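Local coordinates for protein mediator of RNA polymerase II transcription subunit 18 (Schizosaccharomyces pombe, PDB 3C0T) that serves as a subunit of the Mediator complex, the coactivator that relays signals from gene-specific regulatory proteins to the RNA polymerase II transcription machinery, at residues W72-Q77 / N106-E111. Residues are numbered along the deposited sequence; the frame is centred on the assembly and turned at random.
Sequences WSKNTQ and NGSVTE
K74 lays its aliphatic chain along G107 and S108, and K74, side chain and backbone together, makes every close approach from its side of this small surface contact. Its chi1 of -85° sets CG beside the backbone N, and from there the chain runs extended to NZ. Methylene CG passes over the carbonyl of G107, with CG to G107 O at 3.4 Å, and further out CE rests against the S108 CB at 3.8 Å. S108 offers CB to the lysine; with chi1 at 178° its OG swings to the far side from the backbone N and stays beyond 4.2 Å from K74. The ammonium group does not turn to the E111 carboxylate: NZ of K74 stays 5.2 Å from OE1 of E111, where the opposite charges probably attract only weakly.

At the base of the lysine the backbones come close. The G107 carbonyl oxygen sits 3.3 Å from K74 CA in a CH...O contact, bent to 128° at the hydrogen. It also lies 3.2 Å from the K74 carbonyl oxygen, a meeting of two acceptors that offers no bond.

W72 is buried, its ring meeting F35. The contact joins the loop between strands 56-61 and 78-83 to the loop that leads from strand 95-104 into helix 109-115, with S108 at the N-cap position, though its side chain makes no capping bond, and V109 packed on L104.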
ATOM      1  N   TRP A  72      15.580 -10.975  11.345  1.00 82.95           N
ATOM      2  CA  TRP A  72      14.992 -11.185  10.034  1.00 78.82           C
ATOM      3  C   TRP A  72      15.347 -10.059   9.069  1.00 78.34           C
ATOM      4  O   TRP A  72      15.534 -10.295   7.881  1.00 77.44           O
ATOM      5  CB  TRP A  72      13.473 -11.254  10.164  1.00 75.65           C
ATOM      6  CG  TRP A  72      12.898  -9.996  10.770  1.00 70.21           C
ATOM      7  CD1 TRP A  72      12.826  -9.680  12.098  1.00 68.17           C
ATOM      8  CD2 TRP A  72      12.386  -8.857  10.060  1.00 67.98           C
ATOM      9  NE1 TRP A  72      12.305  -8.417  12.260  1.00 66.43           N
ATOM     10  CE2 TRP A  72      12.027  -7.889  11.026  1.00 67.28           C
ATOM     11  CE3 TRP A  72      12.200  -8.559   8.702  1.00 64.94           C
ATOM     12  CZ2 TRP A  72      11.488  -6.643  10.676  1.00 65.05           C
ATOM     13  CZ3 TRP A  72      11.667  -7.322   8.355  1.00 63.86           C
ATOM     14  CH2 TRP A  72      11.319  -6.380   9.339  1.00 62.11           C
ATOM     15  N   SER A  73      15.431  -8.835   9.585  1.00 78.71           N
ATOM     16  CA  SER A  73      15.730  -7.672   8.754  1.00 80.77           C
ATOM     17  C   SER A  73      17.056  -7.748   8.001  1.00 82.50           C
ATOM     18  O   SER A  73      17.211  -7.114   6.958  1.00 82.71           O
ATOM     19  CB  SER A  73      15.676  -6.394   9.597  1.00 79.91           C
ATOM     20  OG  SER A  73      16.479  -6.509  10.758  1.00 83.08           O
ATOM     21  N   LYS A  74      18.011  -8.516   8.523  1.00 85.19           N
ATOM     22  CA  LYS A  74      19.306  -8.668   7.861  1.00 86.66           C
ATOM     23  C   LYS A  74      19.278  -9.832   6.874  1.00 86.99           C
ATOM     24  O   LYS A  74      20.081  -9.894   5.942  1.00 86.64           O
ATOM     25  CB  LYS A  74      20.421  -8.888   8.888  1.00 88.80           C
ATOM     26  CG  LYS A  74      20.990  -7.604   9.476  1.00 90.89           C
ATOM     27  CD  LYS A  74      22.332  -7.865  10.155  1.00 93.36           C
ATOM     28  CE  LYS A  74      23.046  -6.562  10.502  1.00 94.97           C
ATOM     29  NZ  LYS A  74      24.410  -6.796  11.060  1.00 94.32           N
ATOM     30  N   ASN A  75      18.341 -10.749   7.086  1.00 87.70           N
ATOM     31  CA  ASN A  75      18.181 -11.909   6.215  1.00 89.00           C
ATOM     32  C   ASN A  75      17.042 -11.714   5.215  1.00 88.89           C
ATOM     33  O   ASN A  75      16.392 -12.685   4.819  1.00 88.92           O
ATOM     34  CB  ASN A  75      17.899 -13.164   7.047  1.00 90.40           C
ATOM     35  CG  ASN A  75      19.139 -13.699   7.731  1.00 92.85           C
ATOM     36  OD1 ASN A  75      19.783 -12.999   8.513  1.00 94.39           O
ATOM     37  ND2 ASN A  75      19.483 -14.949   7.437  1.00 93.27           N
ATOM     38  N   THR A  76      16.798 -10.469   4.805  1.00 87.58           N
ATOM     39  CA  THR A  76      15.716 -10.198   3.859  1.00 85.34           C
ATOM     40  C   THR A  76      16.114  -9.333   2.682  1.00 82.76           C
ATOM     41  O   THR A  76      17.138  -8.644   2.690  1.00 82.73           O
ATOM     42  CB  THR A  76      14.517  -9.466   4.516  1.00 86.65           C
ATOM     43  OG1 THR A  76      14.249 -10.020   5.806  1.00 89.41           O
ATOM     44  CG2 THR A  76      13.268  -9.614   3.644  1.00 86.12           C
ATOM     45  N   GLN A  77      15.264  -9.383   1.668  1.00 79.25           N
ATOM     46  CA  GLN A  77      15.435  -8.587   0.476  1.00 74.81           C
ATOM     47  C   GLN A  77      14.420  -7.467   0.672  1.00 70.69           C
ATOM     48  O   GLN A  77      13.271  -7.721   1.039  1.00 70.49           O
ATOM     49  CB  GLN A  77      15.089  -9.412  -0.765  1.00 76.08           C
ATOM     50  CG  GLN A  77      15.361  -8.697  -2.079  1.00 79.78           C
ATOM     51  CD  GLN A  77      15.223  -9.610  -3.282  1.00 81.03           C
ATOM     52  OE1 GLN A  77      15.521  -9.215  -4.409  1.00 82.74           O
ATOM     53  NE2 GLN A  77      14.768 -10.840  -3.050  1.00 81.70           N
ATOM     54  N   ASN A 106      22.043  -7.378   0.769  1.00 83.71           N
ATOM     55  CA  ASN A 106      23.420  -7.365   1.295  1.00 86.34           C
ATOM     56  C   ASN A 106      23.616  -6.727   2.679  1.00 86.25           C
ATOM     57  O   ASN A 106      23.776  -5.509   2.797  1.00 86.35           O
ATOM     58  CB  ASN A 106      24.382  -6.699   0.301  1.00 88.85           C
ATOM     59  CG  ASN A 106      24.886  -7.660  -0.757  1.00 91.96           C
ATOM     60  OD1 ASN A 106      24.104  -8.386  -1.379  1.00 93.71           O
ATOM     61  ND2 ASN A 106      26.201  -7.664  -0.974  1.00 92.59           N
ATOM     62  N   GLY A 107      23.618  -7.561   3.718  1.00 86.29           N
ATOM     63  CA  GLY A 107      23.822  -7.075   5.076  1.00 85.84           C
ATOM     64  C   GLY A 107      22.619  -6.422   5.736  1.00 85.69           C
ATOM     65  O   GLY A 107      21.668  -7.098   6.138  1.00 87.43           O
ATOM     66  N   SER A 108      22.667  -5.099   5.863  1.00 83.58           N
ATOM     67  CA  SER A 108      21.576  -4.350   6.471  1.00 79.85           C
ATOM     68  C   SER A 108      21.284  -3.079   5.679  1.00 76.95           C
ATOM     69  O   SER A 108      21.932  -2.046   5.878  1.00 76.19           O
ATOM     70  CB  SER A 108      21.920  -3.991   7.919  1.00 80.95           C
ATOM     71  OG  SER A 108      20.887  -3.223   8.511  1.00 82.22           O
ATOM     72  N   VAL A 109      20.309  -3.172   4.781  1.00 72.36           N
ATOM     73  CA  VAL A 109      19.902  -2.051   3.945  1.00 69.37           C
ATOM     74  C   VAL A 109      19.582  -0.815   4.783  1.00 67.51           C
ATOM     75  O   VAL A 109      19.958   0.302   4.441  1.00 67.02           O
ATOM     76  CB  VAL A 109      18.666  -2.429   3.125  1.00 69.69           C
ATOM     77  CG1 VAL A 109      18.166  -1.222   2.349  1.00 70.76           C
ATOM     78  CG2 VAL A 109      19.012  -3.578   2.190  1.00 68.80           C
ATOM     79  N   THR A 110      18.874  -1.037   5.879  1.00 66.58           N
ATOM     80  CA  THR A 110      18.489   0.018   6.806  1.00 65.59           C
ATOM     81  C   THR A 110      19.624   0.987   7.104  1.00 64.39           C
ATOM     82  O   THR A 110      19.457   2.203   7.011  1.00 63.46           O
ATOM     83  CB  THR A 110      17.999  -0.607   8.131  1.00 66.80           C
ATOM     84  OG1 THR A 110      16.631  -0.994   7.982  1.00 68.30           O
ATOM     85  CG2 THR A 110      18.154   0.363   9.297  1.00 67.59           C
ATOM     86  N   GLU A 111      20.777   0.442   7.471  1.00 63.78           N
ATOM     87  CA  GLU A 111      21.931   1.262   7.801  1.00 63.82           C
ATOM     88  C   GLU A 111      22.518   1.953   6.582  1.00 62.24           C
ATOM     89  O   GLU A 111      23.051   3.060   6.682  1.00 61.64           O
ATOM     90  CB  GLU A 111      22.978   0.398   8.499  1.00 67.21           C
ATOM     91  CG  GLU A 111      22.433  -0.211   9.789  1.00 74.63           C
ATOM     92  CD  GLU A 111      23.350  -1.243  10.424  1.00 78.15           C
ATOM     93  OE1 GLU A 111      22.983  -1.764  11.502  1.00 79.57           O
ATOM     94  OE2 GLU A 111      24.425  -1.536   9.851  1.00 81.21           O
TER